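Local coordinates for protein inactive glucansucrase (Lactobacillus reuteri, PDB 5JBD) that is an inactive glucansucrase of glycosyl hydrolase family 70 and holds a bound calcium ion, at residues Gln428-Tyr431 against Ala432-Lys436; Gln394-Asn397 against Leu398-Leu402. One frame throughout, in Å; residues are numbered along the deposited sequence.

Overall arrangement
Both interactions are local contacts within helices that follow each other in the chain: interaction 2 on helix 392-406, interaction 1 on helix 420-434. Their centres lie about 13 Å apart, and the two helices touch directly. The F430 ring packs on helix 392-406, with CD1 3.5 Å from CD2 of L398 and CZ 3.9 Å from NH1 of R395. OE1 of E429 packs 3.4 Å from CD1 of L402, while OE2 of E429 is hydrogen-bonded to NE2 of Q425. Interaction 2 sits about 14 Å from the centre of the chain and interaction 1 about 26 Å, both measured between centres. The calcium site, built by E237, D243, N287 and N751, uses no residue of either contact.

Interaction 1 (Gln428-Tyr431 against Ala432-Lys436); sequences QEFY and ADQEK
F430 carries its ring on a chi1 of 179° and Q434, one turn later, has a chi1 of -170°, which sets each CG opposite the backbone N and beside the carbonyl carbon. Beyond CG the Q434 chain is extended, and its amide arrives obliquely at one end of the ring, NE2 standing 3.7 Å from both CE2 and CZ of F430. Ring and amide planes are 63° apart, so this is a slanting approach without stacking. OE1 of Q434 turns toward the Y431 side, near the plane of that ring at its edge, 4.4 Å from CD1 of Y431. A water donates to OE1 of Q434 (3.1 Å) and to the backbone O of Y431 (2.9 Å), tying the amide back to the helix. Underneath, N of Q434 donates to O of F430 over 2.7 Å, and N of D433 to O of E429 over 3.0 Å. CG of E435 rests 3.5 Å from O of Y431. The D433 carboxylate accepts backbone N-H groups, OD1 that of Q440 and OD2 those of Y441 and A442, while OH of Y431 bonds to T472. Such i to i+4 pairing belongs to an ordinary alpha-helix, here one lying in the chain between parallel strands 385-388 and 460-464 of the TIM-barrel type of fold found in glycosyl hydrolase family 70.

Interaction 2 (Gln394-Asn397 against Leu398-Leu402); sequences QRKN and LINRL
K396 and N400 meet one helical turn apart, the aliphatic part of the lysine running past the asparagine amide: CG of K396 lies 3.6 Å from ND2 of N400. A chi3 of 71° bends the lysine beyond this contact, and its NZ bonds to O of S186, while ND2 of N400 donates to O of K185. The backbone beneath is firmly bonded, with N of N400 giving a 2.9 Å bond to O of K396. The neighbouring buried side is close too: CG1 of I399 sits 3.4 Å from O of R395, and I399 also meets W427 of helix 420-434. The guanidinium group of R395 forms salt bridges with E471 (through NE) and D467 (through NH2). On the partly exposed side, the side chains of Q394 and N397 are joined more loosely, by a weak bond within 394-397 from ND2 of N397 to OE1 of Q394 (3.3 Å); NE2 of Q394 bonds to OH of Y323. R401 is exposed, and only its CB and CG approach O of N397, with CB at 3.5 Å. Backbone bonds thus hold the turn itself, whereas NE and NH2 of R395, NZ of K396 and ND2 of N400 bond to groups outside it, anchoring helix 392-406 to its surroundings.

Interaction 1 (Gln428-Tyr431 against Ala432-Lys436)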
loop_
_atom_site.group_PDB
_atom_site.type_symbol
_atom_site.label_atom_id
_atom_site.label_comp_id
_atom_site.label_asym_id
_atom_site.label_seq_id
_atom_site.Cartn_x
_atom_site.Cartn_y
_atom_site.Cartn_z
ATOM N N GLN A 428 17.618 1.614 -14.619
ATOM C CA GLN A 428 18.678 2.101 -15.500
ATOM C C GLN A 428 18.046 2.831 -16.696
ATOM O O GLN A 428 18.472 3.929 -17.040
ATOM C CB GLN A 428 19.576 0.962 -15.981
ATOM C CG GLN A 428 20.880 1.441 -16.589
ATOM C CD GLN A 428 21.829 0.295 -16.895
ATOM O OE1 GLN A 428 21.579 -0.516 -17.792
ATOM N NE2 GLN A 428 22.930 0.224 -16.153
ATOM N N GLU A 429 17.016 2.225 -17.293
ATOM C CA GLU A 429 16.297 2.830 -18.430
ATOM C C GLU A 429 15.619 4.139 -18.040
ATOM O O GLU A 429 15.704 5.117 -18.778
ATOM C CB GLU A 429 15.274 1.842 -19.007
ATOM C CG GLU A 429 15.936 0.677 -19.740
ATOM C CD GLU A 429 15.001 -0.489 -20.004
ATOM O OE1 GLU A 429 13.873 -0.510 -19.459
ATOM O OE2 GLU A 429 15.399 -1.409 -20.750
ATOM N N PHE A 430 14.976 4.146 -16.868
ATOM C CA PHE A 430 14.324 5.344 -16.351
ATOM C C PHE A 430 15.290 6.518 -16.149
ATOM O O PHE A 430 15.032 7.608 -16.649
ATOM C CB PHE A 430 13.568 5.060 -15.044
ATOM C CG PHE A 430 12.906 6.283 -14.465
ATOM C CD1 PHE A 430 11.621 6.641 -14.860
ATOM C CD2 PHE A 430 13.585 7.102 -13.573
ATOM C CE1 PHE A 430 11.017 7.774 -14.343
ATOM C CE2 PHE A 430 12.982 8.243 -13.053
ATOM C CZ PHE A 430 11.698 8.580 -13.444
ATOM N N TYR A 431 16.390 6.307 -15.417
ATOM C CA TYR A 431 17.321 7.419 -15.127
ATOM C C TYR A 431 17.895 8.036 -16.401
ATOM O O TYR A 431 18.034 9.253 -16.489
ATOM C CB TYR A 431 18.501 6.999 -14.242
ATOM C CG TYR A 431 18.194 6.742 -12.778
ATOM C CD1 TYR A 431 17.662 7.741 -11.957
ATOM C CD2 TYR A 431 18.485 5.508 -12.210
ATOM C CE1 TYR A 431 17.398 7.505 -10.615
ATOM C CE2 TYR A 431 18.227 5.266 -10.875
ATOM C CZ TYR A 431 17.695 6.269 -10.081
ATOM O OH TYR A 431 17.457 6.009 -8.759
ATOM N N ALA A 432 18.233 7.190 -17.377
ATOM C CA ALA A 432 18.718 7.675 -18.673
ATOM C C ALA A 432 17.610 8.462 -19.389
ATOM O O ALA A 432 17.856 9.541 -19.913
ATOM C CB ALA A 432 19.196 6.525 -19.533
ATOM N N ASP A 433 16.395 7.929 -19.367
ATOM C CA ASP A 433 15.247 8.591 -20.025
ATOM C C ASP A 433 14.891 9.922 -19.365
ATOM O O ASP A 433 14.598 10.906 -20.059
ATOM C CB ASP A 433 14.030 7.661 -20.064
ATOM C CG ASP A 433 12.916 8.199 -20.924
ATOM O OD1 ASP A 433 13.071 8.211 -22.166
ATOM O OD2 ASP A 433 11.861 8.595 -20.366
ATOM N N GLN A 434 14.925 9.975 -18.038
ATOM C CA GLN A 434 14.600 11.216 -17.302
ATOM C C GLN A 434 15.470 12.408 -17.729
ATOM O O GLN A 434 14.995 13.552 -17.749
ATOM C CB GLN A 434 14.714 10.976 -15.787
ATOM C CG GLN A 434 14.174 12.087 -14.893
ATOM C CD GLN A 434 14.303 11.761 -13.405
ATOM O OE1 GLN A 434 15.385 11.380 -12.916
ATOM N NE2 GLN A 434 13.211 11.888 -12.686
ATOM N N GLU A 435 16.726 12.141 -18.098
ATOM C CA GLU A 435 17.662 13.200 -18.532
ATOM C C GLU A 435 17.458 13.719 -19.961
ATOM O O GLU A 435 18.002 14.764 -20.311
ATOM C CB GLU A 435 19.106 12.704 -18.389
ATOM C CG GLU A 435 19.464 12.375 -16.956
ATOM C CD GLU A 435 20.878 12.759 -16.626
ATOM O OE1 GLU A 435 21.792 12.038 -17.066
ATOM O OE2 GLU A 435 21.061 13.780 -15.935
ATOM N N LYS A 436 16.695 12.983 -20.773
ATOM C CA LYS A 436 16.495 13.321 -22.178
ATOM C C LYS A 436 15.492 14.465 -22.376
ATOM O O LYS A 436 14.621 14.707 -21.540
ATOM C CB LYS A 436 15.993 12.101 -22.963
ATOM C CG LYS A 436 17.017 10.992 -23.095
ATOM C CD LYS A 436 16.423 9.767 -23.769
ATOM C CE LYS A 436 17.411 8.612 -23.772
ATOM N NZ LYS A 436 16.911 7.464 -24.573
HETATM O O HOH W 1 18.107 11.169 -14.291
#

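Interaction 2 (Gln394-Asn397 against Leu398-Leu402)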
loop_
_atom_site.group_PDB
_atom_site.type_symbol
_atom_site.label_atom_id
_atom_site.label_comp_id
_atom_site.label_asym_id
_atom_site.label_seq_id
_atom_site.Cartn_x
_atom_site.Cartn_y
_atom_site.Cartn_z
ATOM N N GLN A 394 2.711 6.151 -7.955
ATOM C CA GLN A 394 2.773 6.622 -9.341
ATOM C C GLN A 394 4.132 6.322 -10.000
ATOM O O GLN A 394 4.183 5.983 -11.192
ATOM C CB GLN A 394 2.401 8.109 -9.452
ATOM C CG GLN A 394 0.993 8.425 -8.943
ATOM C CD GLN A 394 -0.074 7.522 -9.545
ATOM O OE1 GLN A 394 -0.073 7.262 -10.742
ATOM N NE2 GLN A 394 -0.974 7.031 -8.711
ATOM N N ARG A 395 5.208 6.455 -9.239
ATOM C CA ARG A 395 6.522 6.021 -9.713
ATOM C C ARG A 395 6.540 4.507 -9.966
ATOM O O ARG A 395 7.072 4.072 -10.985
ATOM C CB ARG A 395 7.637 6.417 -8.746
ATOM C CG ARG A 395 9.035 6.181 -9.307
ATOM C CD ARG A 395 9.413 7.229 -10.333
ATOM N NE ARG A 395 10.080 8.367 -9.689
ATOM C CZ ARG A 395 9.924 9.655 -10.001
ATOM N NH1 ARG A 395 9.059 10.063 -10.942
ATOM N NH2 ARG A 395 10.630 10.562 -9.331
ATOM N N LYS A 396 5.922 3.737 -9.062
ATOM C CA LYS A 396 5.764 2.277 -9.220
ATOM C C LYS A 396 5.012 1.894 -10.492
ATOM O O LYS A 396 5.434 0.980 -11.207
ATOM C CB LYS A 396 5.078 1.662 -7.993
ATOM C CG LYS A 396 4.653 0.193 -8.136
ATOM C CD LYS A 396 3.509 -0.177 -7.209
ATOM C CE LYS A 396 2.205 0.476 -7.656
ATOM N NZ LYS A 396 1.065 -0.049 -6.885
ATOM N N ASN A 397 3.896 2.583 -10.773
ATOM C CA ASN A 397 3.131 2.358 -12.024
ATOM C C ASN A 397 4.005 2.497 -13.267
ATOM O O ASN A 397 3.958 1.654 -14.164
ATOM C CB ASN A 397 1.949 3.341 -12.147
ATOM C CG ASN A 397 0.817 3.038 -11.174
ATOM O OD1 ASN A 397 0.769 1.972 -10.537
ATOM N ND2 ASN A 397 -0.110 3.986 -11.052
ATOM N N LEU A 398 4.813 3.551 -13.296
ATOM C CA LEU A 398 5.698 3.845 -14.422
ATOM C C LEU A 398 6.770 2.761 -14.601
ATOM O O LEU A 398 7.027 2.304 -15.721
ATOM C CB LEU A 398 6.355 5.212 -14.206
ATOM C CG LEU A 398 7.006 5.959 -15.376
ATOM C CD1 LEU A 398 6.986 7.458 -15.097
ATOM C CD2 LEU A 398 8.433 5.489 -15.637
ATOM N N ILE A 399 7.374 2.350 -13.490
ATOM C CA ILE A 399 8.419 1.320 -13.519
ATOM C C ILE A 399 7.836 -0.040 -13.928
ATOM O O ILE A 399 8.443 -0.742 -14.722
ATOM C CB ILE A 399 9.173 1.252 -12.167
ATOM C CG1 ILE A 399 9.982 2.535 -11.927
ATOM C CG2 ILE A 399 10.077 0.017 -12.070
ATOM C CD1 ILE A 399 11.205 2.725 -12.793
ATOM N N ASN A 400 6.670 -0.408 -13.397
ATOM C CA ASN A 400 6.018 -1.650 -13.813
ATOM C C ASN A 400 5.582 -1.647 -15.281
ATOM O O ASN A 400 5.656 -2.696 -15.940
ATOM C CB ASN A 400 4.833 -1.977 -12.911
ATOM C CG ASN A 400 5.254 -2.496 -11.532
ATOM O OD1 ASN A 400 6.385 -2.951 -11.333
ATOM N ND2 ASN A 400 4.328 -2.443 -10.580
ATOM N N ARG A 401 5.118 -0.494 -15.784
ATOM C CA ARG A 401 4.827 -0.332 -17.224
ATOM C C ARG A 401 6.074 -0.704 -18.031
ATOM O O ARG A 401 6.008 -1.501 -18.961
ATOM C CB ARG A 401 4.339 1.113 -17.606
ATOM C CG ARG A 401 2.845 1.183 -17.931
ATOM C CD ARG A 401 2.456 2.262 -18.975
ATOM N NE ARG A 401 1.043 2.653 -18.874
ATOM C CZ ARG A 401 -0.027 1.893 -19.165
ATOM N NH1 ARG A 401 0.094 0.629 -19.570
ATOM N NH2 ARG A 401 -1.253 2.400 -19.026
ATOM N N LEU A 402 7.210 -0.147 -17.626
ATOM C CA LEU A 402 8.495 -0.395 -18.281
ATOM C C LEU A 402 8.920 -1.872 -18.172
ATOM O O LEU A 402 9.399 -2.440 -19.151
ATOM C CB LEU A 402 9.552 0.557 -17.710
ATOM C CG LEU A 402 10.908 0.806 -18.378
ATOM C CD1 LEU A 402 10.816 0.903 -19.894
ATOM C CD2 LEU A 402 11.519 2.077 -17.794
#